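Local coordinates for hypothetical 40.4 kDa protein in PES4-HIS2 intergenic region (Saccharomyces cerevisiae, PDB 1OOT) that probably binds actin filaments and phosphatidylinositol lipids, and interacts with LAS17 in yeast, this chain being its SH3 domain, at residues Gly18-Leu31 with Gly43-Val57. Residues are numbered along the deposited sequence; the frame is centred on the assembly and turned at random.
Sequences GDLPFRKGDVITIL and GRVNGREGIFPANYV
With CG set between backbone N and carbonyl carbon in both Phe22 (chi1 52°) and Phe52 (chi1 63°), the two rings meet in the core of this SH3 domain as an offset edge-to-face pair, planes 82° apart. The edge of Phe22 turns to the face of Phe52, and Phe22 CE2 lies 3.6 Å from Phe52 CB; Phe22 CZ also nears Val57 CG1. Strands 27-30 and 43-45 pair antiparallel through two backbone hydrogen bonds between Thr29 and Arg44. Earlier in the chain, residues 18-20 run along strand 48-53, bridged once at Asp19 and Ile51, and Leu20 N donates to Ile51 O (2.8 Å). Leu20 CD1 lies against the Arg48 backbone and CB, CD2 against Phe52 CD2 and Gly43.

At the diverging turn, Asp26 OD2 accepts hydrogen bonds from Arg23 N (2.9 Å) and Asn46 ND2 (a longer 3.3 Å), which come from opposite faces of the carboxylate. With an alanine here, Arg23 N would probably lose its side-chain acceptor and Asn46 ND2 its direct link to the other turn. A water links Asp26 OD1 to Asn46 OD1; a second accepts from Arg48 NH1 and donates to Val45 O and Pro21 O, the water oxygen lying 2.6 Å from Pro21 O.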
loop_
_atom_site.group_PDB
_atom_site.type_symbol
_atom_site.label_atom_id
_atom_site.label_comp_id
_atom_site.label_asym_id
_atom_site.label_seq_id
_atom_site.Cartn_x
_atom_site.Cartn_y
_atom_site.Cartn_z
ATOM N N GLY A 18 -2.016 -6.708 10.613
ATOM C CA GLY A 18 -2.886 -6.054 9.667
ATOM C C GLY A 18 -2.187 -5.190 8.621
ATOM O O GLY A 18 -2.810 -4.843 7.628
ATOM N N ASP A 19 -0.934 -4.836 8.829
ATOM C CA ASP A 19 -0.178 -4.047 7.887
ATOM C C ASP A 19 0.199 -4.881 6.663
ATOM O O ASP A 19 0.513 -6.081 6.744
ATOM C CB ASP A 19 1.149 -3.531 8.414
ATOM C CG ASP A 19 1.048 -2.518 9.554
ATOM O OD1 ASP A 19 -0.024 -1.962 9.848
ATOM O OD2 ASP A 19 2.146 -2.223 10.162
ATOM N N LEU A 20 0.281 -4.204 5.539
ATOM C CA LEU A 20 0.790 -4.789 4.303
ATOM C C LEU A 20 2.234 -4.303 4.102
ATOM O O LEU A 20 2.433 -3.149 3.763
ATOM C CB LEU A 20 -0.014 -4.285 3.132
ATOM C CG LEU A 20 0.513 -4.773 1.801
ATOM C CD1 LEU A 20 0.331 -6.261 1.676
ATOM C CD2 LEU A 20 -0.123 -4.006 0.613
ATOM N N PRO A 21 3.257 -5.153 4.308
ATOM C CA PRO A 21 4.630 -4.760 3.998
ATOM C C PRO A 21 4.870 -4.735 2.473
ATOM O O PRO A 21 4.182 -5.434 1.718
ATOM C CB PRO A 21 5.487 -5.875 4.616
ATOM C CG PRO A 21 4.591 -7.012 4.790
ATOM C CD PRO A 21 3.174 -6.561 4.739
ATOM N N PHE A 22 5.801 -3.883 2.055
ATOM C CA PHE A 22 6.247 -3.869 0.687
ATOM C C PHE A 22 7.591 -3.152 0.581
ATOM O O PHE A 22 8.041 -2.450 1.474
ATOM C CB PHE A 22 5.171 -3.221 -0.230
ATOM C CG PHE A 22 4.672 -1.896 0.186
ATOM C CD1 PHE A 22 5.430 -0.780 0.059
ATOM C CD2 PHE A 22 3.443 -1.796 0.819
ATOM C CE1 PHE A 22 4.942 0.464 0.434
ATOM C CE2 PHE A 22 2.929 -0.541 1.134
ATOM C CZ PHE A 22 3.713 0.569 0.976
ATOM N N ARG A 23 8.217 -3.308 -0.586
ATOM C CA ARG A 23 9.474 -2.665 -0.851
ATOM C C ARG A 23 9.280 -1.596 -1.882
ATOM O O ARG A 23 8.402 -1.695 -2.748
ATOM C CB ARG A 23 10.495 -3.687 -1.364
ATOM C CG ARG A 23 10.882 -4.687 -0.310
ATOM C CD ARG A 23 11.643 -4.087 0.940
ATOM N NE ARG A 23 12.892 -3.433 0.502
ATOM C CZ ARG A 23 13.809 -2.909 1.302
ATOM N NH1 ARG A 23 13.634 -2.903 2.630
ATOM N NH2 ARG A 23 14.910 -2.368 0.766
ATOM N N LYS A 24 10.135 -0.596 -1.815
ATOM C CA LYS A 24 10.182 0.442 -2.804
ATOM C C LYS A 24 10.201 -0.195 -4.178
ATOM O O LYS A 24 10.974 -1.085 -4.452
ATOM C CB LYS A 24 11.435 1.307 -2.605
ATOM C CG LYS A 24 11.666 2.358 -3.670
ATOM C CD LYS A 24 12.865 3.266 -3.320
ATOM C CE LYS A 24 13.156 4.109 -4.572
ATOM N NZ LYS A 24 14.425 4.820 -4.590
ATOM N N GLY A 25 9.344 0.328 -5.036
ATOM C CA GLY A 25 9.212 -0.155 -6.403
ATOM C C GLY A 25 8.125 -1.189 -6.624
ATOM O O GLY A 25 7.716 -1.439 -7.779
ATOM N N ASP A 26 7.622 -1.797 -5.550
ATOM C CA ASP A 26 6.556 -2.759 -5.685
ATOM C C ASP A 26 5.297 -2.082 -6.197
ATOM O O ASP A 26 4.939 -0.990 -5.742
ATOM C CB ASP A 26 6.221 -3.424 -4.338
ATOM C CG ASP A 26 7.229 -4.468 -3.891
ATOM O OD1 ASP A 26 8.132 -4.893 -4.677
ATOM O OD2 ASP A 26 7.177 -4.986 -2.709
ATOM N N VAL A 27 4.529 -2.802 -7.004
ATOM C CA VAL A 27 3.253 -2.317 -7.475
ATOM C C VAL A 27 2.175 -3.034 -6.649
ATOM O O VAL A 27 2.044 -4.280 -6.613
ATOM C CB VAL A 27 3.057 -2.573 -8.958
ATOM C CG1 VAL A 27 1.642 -2.145 -9.359
ATOM C CG2 VAL A 27 4.109 -1.817 -9.747
ATOM N N ILE A 28 1.449 -2.230 -5.895
ATOM C CA ILE A 28 0.390 -2.695 -5.001
ATOM C C ILE A 28 -0.952 -2.577 -5.690
ATOM O O ILE A 28 -1.234 -1.581 -6.344
ATOM C CB ILE A 28 0.350 -1.855 -3.706
ATOM C CG1 ILE A 28 1.650 -2.053 -2.936
ATOM C CG2 ILE A 28 -0.882 -2.234 -2.844
ATOM C CD1 ILE A 28 2.245 -0.819 -2.379
ATOM N N THR A 29 -1.778 -3.612 -5.579
ATOM C CA THR A 29 -3.162 -3.585 -6.042
ATOM C C THR A 29 -3.986 -2.978 -4.902
ATOM O O THR A 29 -3.950 -3.475 -3.769
ATOM C CB THR A 29 -3.637 -5.012 -6.301
ATOM O OG1 THR A 29 -2.822 -5.579 -7.327
ATOM C CG2 THR A 29 -5.083 -5.018 -6.751
ATOM N N ILE A 30 -4.705 -1.903 -5.206
ATOM C CA ILE A 30 -5.503 -1.170 -4.227
ATOM C C ILE A 30 -6.871 -1.853 -4.140
ATOM O O ILE A 30 -7.562 -2.091 -5.142
ATOM C CB ILE A 30 -5.659 0.295 -4.643
ATOM C CG1 ILE A 30 -4.317 1.003 -4.772
ATOM C CG2 ILE A 30 -6.585 1.042 -3.671
ATOM C CD1 ILE A 30 -3.399 1.005 -3.561
ATOM N N LEU A 31 -7.239 -2.218 -2.928
ATOM C CA LEU A 31 -8.535 -2.812 -2.651
ATOM C C LEU A 31 -9.520 -1.839 -2.015
ATOM O O LEU A 31 -10.723 -1.990 -2.189
ATOM C CB LEU A 31 -8.331 -3.979 -1.737
ATOM C CG LEU A 31 -7.406 -5.091 -2.228
ATOM C CD1 LEU A 31 -7.096 -6.111 -1.177
ATOM C CD2 LEU A 31 -7.922 -5.737 -3.542
ATOM N N GLY A 43 -4.602 -2.859 0.513
ATOM C CA GLY A 43 -4.041 -3.397 -0.722
ATOM C C GLY A 43 -3.468 -4.785 -0.587
ATOM O O GLY A 43 -3.590 -5.401 0.458
ATOM N N ARG A 44 -2.866 -5.264 -1.684
ATOM C CA ARG A 44 -2.211 -6.546 -1.645
ATOM C C ARG A 44 -1.036 -6.534 -2.587
ATOM O O ARG A 44 -1.048 -5.831 -3.627
ATOM C CB ARG A 44 -3.174 -7.639 -2.048
ATOM C CG ARG A 44 -3.746 -7.526 -3.434
ATOM C CD ARG A 44 -4.818 -8.589 -3.707
ATOM N NE ARG A 44 -5.165 -8.593 -5.124
ATOM C CZ ARG A 44 -6.349 -8.858 -5.639
ATOM N NH1 ARG A 44 -7.358 -9.148 -4.866
ATOM N NH2 ARG A 44 -6.497 -8.831 -6.976
ATOM N N VAL A 45 -0.017 -7.306 -2.190
ATOM C CA VAL A 45 1.150 -7.564 -3.027
ATOM C C VAL A 45 1.916 -8.671 -2.362
ATOM O O VAL A 45 1.873 -8.838 -1.165
ATOM C CB VAL A 45 2.000 -6.280 -3.241
ATOM C CG1 VAL A 45 2.679 -5.792 -1.947
ATOM C CG2 VAL A 45 3.070 -6.489 -4.325
ATOM N N ASN A 46 2.621 -9.445 -3.143
ATOM C CA ASN A 46 3.504 -10.520 -2.692
ATOM C C ASN A 46 2.799 -11.645 -1.954
ATOM O O ASN A 46 3.436 -12.398 -1.165
ATOM C CB ASN A 46 4.625 -9.963 -1.792
ATOM C CG ASN A 46 5.551 -8.994 -2.510
ATOM O OD1 ASN A 46 5.995 -9.262 -3.624
ATOM N ND2 ASN A 46 5.829 -7.836 -1.865
ATOM N N GLY A 47 1.498 -11.784 -2.211
ATOM C CA GLY A 47 0.680 -12.775 -1.553
ATOM C C GLY A 47 0.171 -12.375 -0.172
ATOM O O GLY A 47 -0.409 -13.218 0.522
ATOM N N ARG A 48 0.368 -11.131 0.209
ATOM C CA ARG A 48 -0.091 -10.604 1.483
ATOM C C ARG A 48 -1.170 -9.559 1.213
ATOM O O ARG A 48 -1.186 -8.930 0.133
ATOM C CB ARG A 48 1.072 -9.944 2.218
ATOM C CG ARG A 48 2.212 -10.849 2.554
ATOM C CD ARG A 48 3.249 -10.209 3.455
ATOM N NE ARG A 48 4.405 -11.108 3.613
ATOM C CZ ARG A 48 5.485 -11.107 2.830
ATOM N NH1 ARG A 48 5.621 -10.251 1.790
ATOM N NH2 ARG A 48 6.441 -11.979 3.075
ATOM N N GLU A 49 -2.008 -9.333 2.229
ATOM C CA GLU A 49 -3.051 -8.355 2.187
ATOM C C GLU A 49 -3.024 -7.545 3.455
ATOM O O GLU A 49 -2.770 -8.070 4.522
ATOM C CB GLU A 49 -4.442 -9.047 2.142
ATOM C CG GLU A 49 -4.627 -9.871 0.956
ATOM C CD GLU A 49 -5.999 -10.518 0.852
ATOM O OE1 GLU A 49 -6.706 -10.768 1.886
ATOM O OE2 GLU A 49 -6.338 -10.719 -0.297
ATOM N N GLY A 50 -3.341 -6.262 3.372
ATOM C CA GLY A 50 -3.343 -5.458 4.571
ATOM C C GLY A 50 -3.429 -3.979 4.266
ATOM O O GLY A 50 -3.700 -3.563 3.132
ATOM N N ILE A 51 -3.196 -3.193 5.301
ATOM C CA ILE A 51 -3.280 -1.750 5.194
ATOM C C ILE A 51 -1.902 -1.111 5.238
ATOM O O ILE A 51 -0.914 -1.684 5.741
ATOM C CB ILE A 51 -4.195 -1.149 6.255
ATOM C CG1 ILE A 51 -3.732 -1.485 7.665
ATOM C CG2 ILE A 51 -5.612 -1.640 6.018
ATOM C CD1 ILE A 51 -4.490 -0.671 8.775
ATOM N N PHE A 52 -1.801 0.047 4.653
ATOM C CA PHE A 52 -0.521 0.740 4.544
ATOM C C PHE A 52 -0.746 2.255 4.446
ATOM O O PHE A 52 -1.811 2.688 3.980
ATOM C CB PHE A 52 0.246 0.232 3.346
ATOM C CG PHE A 52 -0.453 0.511 2.018
ATOM C CD1 PHE A 52 -0.164 1.642 1.322
ATOM C CD2 PHE A 52 -1.451 -0.326 1.531
ATOM C CE1 PHE A 52 -0.832 1.943 0.149
ATOM C CE2 PHE A 52 -2.143 -0.055 0.383
ATOM C CZ PHE A 52 -1.806 1.086 -0.328
ATOM N N PRO A 53 0.289 3.042 4.731
ATOM C CA PRO A 53 0.170 4.506 4.594
ATOM C C PRO A 53 0.166 4.907 3.115
ATOM O O PRO A 53 1.115 4.629 2.359
ATOM C CB PRO A 53 1.436 5.035 5.274
ATOM C CG PRO A 53 2.397 3.899 5.287
ATOM C CD PRO A 53 1.609 2.640 5.239
ATOM N N ALA A 54 -0.913 5.552 2.701
ATOM C CA ALA A 54 -1.096 5.788 1.314
ATOM C C ALA A 54 -0.089 6.761 0.765
ATOM O O ALA A 54 0.145 6.783 -0.469
ATOM C CB ALA A 54 -2.475 6.273 1.041
ATOM N N ASN A 55 0.511 7.580 1.610
ATOM C CA ASN A 55 1.467 8.557 1.086
ATOM C C ASN A 55 2.705 7.899 0.520
ATOM O O ASN A 55 3.411 8.502 -0.293
ATOM C CB ASN A 55 1.831 9.605 2.148
ATOM C CG ASN A 55 2.238 8.975 3.450
ATOM O OD1 ASN A 55 1.407 8.349 4.137
ATOM N ND2 ASN A 55 3.509 9.140 3.818
ATOM N N TYR A 56 2.973 6.659 0.948
ATOM C CA TYR A 56 4.130 5.923 0.454
ATOM C C TYR A 56 4.031 5.440 -0.989
ATOM O O TYR A 56 5.000 4.877 -1.494
ATOM C CB TYR A 56 4.420 4.731 1.315
ATOM C CG TYR A 56 4.992 4.907 2.694
ATOM C CD1 TYR A 56 4.793 6.016 3.416
ATOM C CD2 TYR A 56 5.858 3.959 3.197
ATOM C CE1 TYR A 56 5.322 6.152 4.712
ATOM C CE2 TYR A 56 6.397 4.078 4.457
ATOM C CZ TYR A 56 6.055 5.143 5.234
ATOM O OH TYR A 56 6.591 5.341 6.496
ATOM N N VAL A 57 2.861 5.586 -1.607
ATOM C CA VAL A 57 2.654 5.084 -2.972
ATOM C C VAL A 57 2.182 6.157 -3.924
ATOM O O VAL A 57 1.696 7.223 -3.475
ATOM C CB VAL A 57 1.660 3.900 -3.000
ATOM C CG1 VAL A 57 2.071 2.827 -1.996
ATOM C CG2 VAL A 57 0.192 4.354 -2.787
HETATM O O HOH W 1 0.078 -8.470 5.378
HETATM O O HOH W 2 3.852 -7.859 0.756
HETATM O O HOH W 3 8.731 -6.944 -1.888
HETATM O O HOH W 4 8.262 -7.905 -4.518
HETATM O O HOH W 5 -2.906 -8.293 -6.832
#